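Local structure of Alr2269 protein (Nostoc sp., 3MC9) at residues A[62-67]-A[94-99]; A[198-203]-A[214-219]. The protein probably acts as an Omp85-family component of the outer membrane, whose periplasmic POTRA domains take part in polypeptide transport and beta-barrel biogenesis. All blocks are in the same frame, centred on the assembly; numbering follows the deposited sequence.

Contact 1 (A[62-67]-A[94-99]); sequences VLVSEV and RTTTRS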
loop_
_atom_site.group_PDB
_atom_site.type_symbol
_atom_site.label_atom_id
_atom_site.label_comp_id
_atom_site.label_asym_id
_atom_site.label_seq_id
_atom_site.Cartn_x
_atom_site.Cartn_y
_atom_site.Cartn_z
ATOM N N VAL A 62 -15.793 12.992 -19.409
ATOM C CA VAL A 62 -16.993 12.221 -19.603
ATOM C C VAL A 62 -17.758 12.287 -18.314
ATOM O O VAL A 62 -17.171 12.274 -17.231
ATOM C CB VAL A 62 -16.720 10.710 -19.817
ATOM C CG1 VAL A 62 -17.558 10.184 -20.971
ATOM C CG2 VAL A 62 -15.263 10.427 -20.012
ATOM N N LEU A 63 -19.074 12.322 -18.427
ATOM C CA LEU A 63 -19.913 12.324 -17.248
ATOM C C LEU A 63 -19.842 10.946 -16.651
ATOM O O LEU A 63 -19.736 9.958 -17.379
ATOM C CB LEU A 63 -21.356 12.674 -17.613
ATOM C CG LEU A 63 -22.316 12.709 -16.424
ATOM C CD1 LEU A 63 -22.108 14.000 -15.636
ATOM C CD2 LEU A 63 -23.729 12.590 -16.923
ATOM N N VAL A 64 -19.856 10.869 -15.328
ATOM C CA VAL A 64 -19.790 9.585 -14.662
ATOM C C VAL A 64 -21.189 9.304 -14.154
ATOM O O VAL A 64 -21.757 10.137 -13.452
ATOM C CB VAL A 64 -18.760 9.571 -13.509
ATOM C CG1 VAL A 64 -18.962 8.333 -12.600
ATOM C CG2 VAL A 64 -17.337 9.583 -14.066
ATOM N N SER A 65 -21.750 8.148 -14.528
ATOM C CA SER A 65 -23.098 7.764 -14.058
ATOM C C SER A 65 -23.101 7.006 -12.737
ATOM O O SER A 65 -24.095 7.050 -11.995
ATOM C CB SER A 65 -23.836 6.912 -15.096
ATOM O OG SER A 65 -23.124 5.715 -15.385
ATOM N N GLU A 66 -22.014 6.286 -12.468
ATOM C CA GLU A 66 -21.960 5.341 -11.345
ATOM C C GLU A 66 -20.523 5.015 -10.953
ATOM O O GLU A 66 -19.662 4.861 -11.809
ATOM C CB GLU A 66 -22.685 4.049 -11.722
ATOM C CG GLU A 66 -23.523 3.479 -10.588
ATOM C CD GLU A 66 -24.235 2.171 -10.942
ATOM O OE1 GLU A 66 -24.530 1.928 -12.136
ATOM O OE2 GLU A 66 -24.515 1.387 -10.007
ATOM N N VAL A 67 -20.271 4.959 -9.648
ATOM C CA VAL A 67 -18.982 4.511 -9.131
ATOM C C VAL A 67 -19.217 3.274 -8.308
ATOM O O VAL A 67 -20.042 3.280 -7.396
ATOM C CB VAL A 67 -18.270 5.581 -8.266
ATOM C CG1 VAL A 67 -16.967 5.000 -7.657
ATOM C CG2 VAL A 67 -17.957 6.804 -9.110
ATOM N N ARG A 94 -20.825 13.763 -11.802
ATOM C CA ARG A 94 -19.789 14.736 -12.127
ATOM C C ARG A 94 -18.962 14.131 -13.251
ATOM O O ARG A 94 -19.051 12.928 -13.509
ATOM C CB ARG A 94 -18.884 14.988 -10.917
ATOM C CG ARG A 94 -19.607 15.475 -9.673
ATOM C CD ARG A 94 -20.209 16.868 -9.859
ATOM N NE ARG A 94 -20.898 17.330 -8.651
ATOM C CZ ARG A 94 -22.209 17.249 -8.427
ATOM N NH1 ARG A 94 -23.038 16.705 -9.319
ATOM N NH2 ARG A 94 -22.698 17.705 -7.288
ATOM N N THR A 95 -18.155 14.943 -13.921
ATOM C CA THR A 95 -17.267 14.411 -14.936
ATOM C C THR A 95 -16.018 13.810 -14.296
ATOM O O THR A 95 -15.764 13.946 -13.089
ATOM C CB THR A 95 -16.813 15.461 -15.958
ATOM O OG1 THR A 95 -16.335 16.615 -15.275
ATOM C CG2 THR A 95 -17.939 15.833 -16.906
ATOM N N THR A 96 -15.255 13.106 -15.119
ATOM C CA THR A 96 -13.940 12.664 -14.717
ATOM C C THR A 96 -13.099 12.640 -15.957
ATOM O O THR A 96 -13.600 12.819 -17.068
ATOM C CB THR A 96 -13.944 11.275 -13.997
ATOM O OG1 THR A 96 -12.714 11.105 -13.282
ATOM C CG2 THR A 96 -14.122 10.113 -14.969
ATOM N N THR A 97 -11.810 12.433 -15.739
ATOM C CA THR A 97 -10.819 12.448 -16.791
ATOM C C THR A 97 -9.879 11.300 -16.489
ATOM O O THR A 97 -9.918 10.700 -15.406
ATOM C CB THR A 97 -9.973 13.741 -16.802
ATOM O OG1 THR A 97 -9.165 13.791 -15.618
ATOM C CG2 THR A 97 -10.848 15.013 -16.876
ATOM N N ARG A 98 -9.029 11.034 -17.461
ATOM C CA ARG A 98 -8.028 9.999 -17.398
ATOM C C ARG A 98 -7.122 10.215 -16.186
ATOM O O ARG A 98 -6.943 9.318 -15.353
ATOM C CB ARG A 98 -7.214 10.040 -18.703
ATOM C CG ARG A 98 -6.294 8.863 -18.905
ATOM C CD ARG A 98 -5.105 9.237 -19.792
ATOM N NE ARG A 98 -4.218 10.193 -19.130
ATOM C CZ ARG A 98 -3.380 9.910 -18.126
ATOM N NH1 ARG A 98 -3.286 8.678 -17.621
ATOM N NH2 ARG A 98 -2.635 10.878 -17.605
ATOM N N SER A 99 -6.591 11.425 -16.083
ATOM C CA SER A 99 -5.691 11.789 -15.010
ATOM C C SER A 99 -6.365 11.745 -13.660
ATOM O O SER A 99 -5.753 11.338 -12.671
ATOM C CB SER A 99 -5.151 13.196 -15.226
ATOM O OG SER A 99 -4.459 13.254 -16.455
#
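Segments 62-67 and 94-99 meet as a short antiparallel ladder in which Val-62 and Thr-96 form the hydrogen-bonded pair and Leu-63 and Thr-95 the non-hydrogen-bonded one. Val-62 N reaches Thr-96 O at 3.2 Å, and Thr-96 N returns a bond to Val-62 O at 3.0 Å. One step on, Val-64 N binds Arg-94 O at 2.9 Å, extending the pairing beyond the two bridged rungs. Val-62 O carries more than this one bond, because the CA-H of Thr-95 also approaches it at a bent angle, a weak CA-H...O contact with CA 3.1 Å from the oxygen.

The side chains add a small apolar touch on the face that carries Val-62 and Thr-96. There CG2 of Val-64 presses on CG2 of Thr-96 at 3.4 Å, tighter than usual for two methyl carbons. Thr-96 has OG1 anti to its backbone N (chi1 -162°), which sets the methyl between N and the carbonyl carbon and turns it to Val-64, while the hydroxyl is hydrogen-bonded to Thr-90. On the surface side, Leu-63 points away from its partner strand at CB, yet its CD1 curls back to lie 3.9 Å from Arg-94 O. The methyl CG2 of Thr-95 rests beside Val-62 O.

Strand 95-96, set between helices 78-87 and 98-110, thus adds an edge to the sheet of the first POTRA domain. It pairs with strand 62-71, whose other flank runs parallel to strand 127-136, Val-64 packing there on Val-130 and Val-62 on Val-128. Immediately afterwards the chain turns into helix 98-110, with Thr-97 as N-cap, its OG1 bonded to Gln-100 N.

Contact 2 (A[198-203]-A[214-219]); sequences ANVVGA and LQVAEG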
loop_
_atom_site.group_PDB
_atom_site.type_symbol
_atom_site.label_atom_id
_atom_site.label_comp_id
_atom_site.label_asym_id
_atom_site.label_seq_id
_atom_site.Cartn_x
_atom_site.Cartn_y
_atom_site.Cartn_z
ATOM N N ALA A 198 22.337 3.324 6.094
ATOM C CA ALA A 198 21.486 2.170 5.818
ATOM C C ALA A 198 20.212 2.592 5.072
ATOM O O ALA A 198 19.584 3.561 5.446
ATOM C CB ALA A 198 21.124 1.486 7.139
ATOM N N ASN A 199 19.864 1.874 4.007
ATOM C CA ASN A 199 18.686 2.172 3.200
ATOM C C ASN A 199 17.943 0.890 2.838
ATOM O O ASN A 199 18.553 -0.097 2.466
ATOM C CB ASN A 199 19.066 2.880 1.886
ATOM C CG ASN A 199 19.217 4.380 2.042
ATOM O OD1 ASN A 199 18.321 5.046 2.560
ATOM N ND2 ASN A 199 20.357 4.929 1.580
ATOM N N VAL A 200 16.622 0.933 2.898
ATOM C CA VAL A 200 15.793 -0.101 2.284
ATOM C C VAL A 200 16.013 -0.127 0.754
ATOM O O VAL A 200 16.062 0.926 0.108
ATOM C CB VAL A 200 14.311 0.103 2.647
ATOM C CG1 VAL A 200 13.428 -0.924 1.923
ATOM C CG2 VAL A 200 14.130 -0.039 4.196
ATOM N N VAL A 201 16.207 -1.318 0.197
ATOM C CA VAL A 201 16.394 -1.483 -1.260
ATOM C C VAL A 201 15.061 -1.794 -1.924
ATOM O O VAL A 201 14.424 -2.795 -1.610
ATOM C CB VAL A 201 17.386 -2.610 -1.604
ATOM C CG1 VAL A 201 17.497 -2.793 -3.127
ATOM C CG2 VAL A 201 18.746 -2.326 -1.001
ATOM N N GLY A 202 14.646 -0.926 -2.844
ATOM C CA GLY A 202 13.353 -1.065 -3.526
ATOM C C GLY A 202 12.181 -0.917 -2.568
ATOM O O GLY A 202 12.259 -0.184 -1.598
ATOM N N ALA A 203 11.104 -1.648 -2.819
ATOM C CA ALA A 203 9.889 -1.558 -2.008
ATOM C C ALA A 203 9.716 -2.827 -1.151
ATOM O O ALA A 203 10.285 -3.880 -1.468
ATOM C CB ALA A 203 8.690 -1.359 -2.906
ATOM N N LEU A 214 11.808 -7.013 3.961
ATOM C CA LEU A 214 12.495 -5.738 3.719
ATOM C C LEU A 214 13.963 -6.002 3.399
ATOM O O LEU A 214 14.731 -6.473 4.240
ATOM C CB LEU A 214 12.416 -4.833 4.942
ATOM C CG LEU A 214 11.030 -4.512 5.485
ATOM C CD1 LEU A 214 11.161 -3.685 6.784
ATOM C CD2 LEU A 214 10.238 -3.770 4.414
ATOM N N GLN A 215 14.334 -5.712 2.167
ATOM C CA GLN A 215 15.699 -5.825 1.709
ATOM C C GLN A 215 16.378 -4.525 2.109
ATOM O O GLN A 215 15.866 -3.465 1.765
ATOM C CB GLN A 215 15.648 -5.963 0.194
ATOM C CG GLN A 215 16.845 -6.588 -0.446
ATOM C CD GLN A 215 16.486 -7.161 -1.824
ATOM O OE1 GLN A 215 16.326 -6.424 -2.799
ATOM N NE2 GLN A 215 16.337 -8.483 -1.895
ATOM N N VAL A 216 17.503 -4.612 2.830
ATOM C CA VAL A 216 18.229 -3.450 3.341
ATOM C C VAL A 216 19.700 -3.497 2.923
ATOM O O VAL A 216 20.355 -4.523 3.072
ATOM C CB VAL A 216 18.174 -3.371 4.891
ATOM C CG1 VAL A 216 18.870 -2.119 5.386
ATOM C CG2 VAL A 216 16.753 -3.382 5.376
ATOM N N ALA A 217 20.194 -2.390 2.373
ATOM C CA ALA A 217 21.623 -2.188 2.152
ATOM C C ALA A 217 22.123 -1.581 3.441
ATOM O O ALA A 217 21.971 -0.408 3.673
ATOM C CB ALA A 217 21.874 -1.236 0.977
ATOM N N GLU A 218 22.665 -2.409 4.313
ATOM C CA GLU A 218 23.009 -1.981 5.663
ATOM C C GLU A 218 24.265 -1.155 5.706
ATOM O O GLU A 218 24.402 -0.281 6.544
ATOM C CB GLU A 218 23.198 -3.225 6.560
ATOM C CG GLU A 218 21.936 -4.060 6.639
ATOM C CD GLU A 218 21.987 -5.135 7.700
ATOM O OE1 GLU A 218 23.056 -5.730 7.894
ATOM O OE2 GLU A 218 20.926 -5.396 8.304
ATOM N N GLY A 219 25.200 -1.437 4.810
ATOM C CA GLY A 219 26.504 -0.828 4.892
ATOM C C GLY A 219 27.415 -1.648 5.776
ATOM O O GLY A 219 26.966 -2.565 6.489
HETATM O O HOH W 1 12.845 -4.244 0.188
#
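Gln-215 O is gripped from segment 198-203 by two neighbouring residues: Val-201 N donates a short, nearly straight hydrogen bond of 2.7 Å (166° at the hydrogen), and the CA-H of Val-200 adds a weaker approach, with CA 3.4 Å from the oxygen. Ala-217 O is met in the same way, by Asn-199 N at 3.1 Å and by the CA-H of Ala-198. The return bond from Ala-217 N to Asn-199 O, 2.8 Å long, lies nearly along the C=O axis and completes the hydrogen-bonded pair.

Beyond Val-201 the direct ladder gives way to a water. It accepts from Gln-215 N at 2.9 Å and lies within hydrogen-bonding distance of both Val-201 O and Ala-203 O, so it spans the bend at Gly-202, where phi is positive.

Among the side chains, Val-201 does most. Its CG1, anti to the backbone N (chi1 177°), leans on the amide oxygen OE1 of Gln-215, whose extended chain crosses it at a slant. CG2 reaches diagonally across to the partner strand, to CB of Ala-217, 3.9 Å away. Val-200 and Val-216 share the other face, with their CG2 methyls 4.4 Å apart, and turn to helix 176-192, where Val-200 packs on Ile-183 and Val-216 on Tyr-190.

This is a beta hairpin, with strand 199-206 interrupted just past the paired residues; one face is covered by helix 176-192 and strand 142-146 runs parallel to 211-217, as expected of the beta-alpha-alpha-beta-beta POTRA fold.

The two contacts illustrate how one fold can use antiparallel pairing at different places. Contact 1 belongs to the first of the two tandem POTRA domains and contact 2 to the second; they share no element, and their centres lie 40 Å apart. Both are partly buried: two of six touching residues are buried and four exposed in contact 1, three and three of eight in contact 2. Contact 1 fastens a brief strand between two helices, whereas contact 2 joins successive hairpin strands. Backbone bonds chiefly carry both. Contact 1 adds Val-64 on Thr-96; contact 2 adds valine, alanine and glutamine contacts and a bridging water. Total buried surface is 282 and 407 Å² respectively.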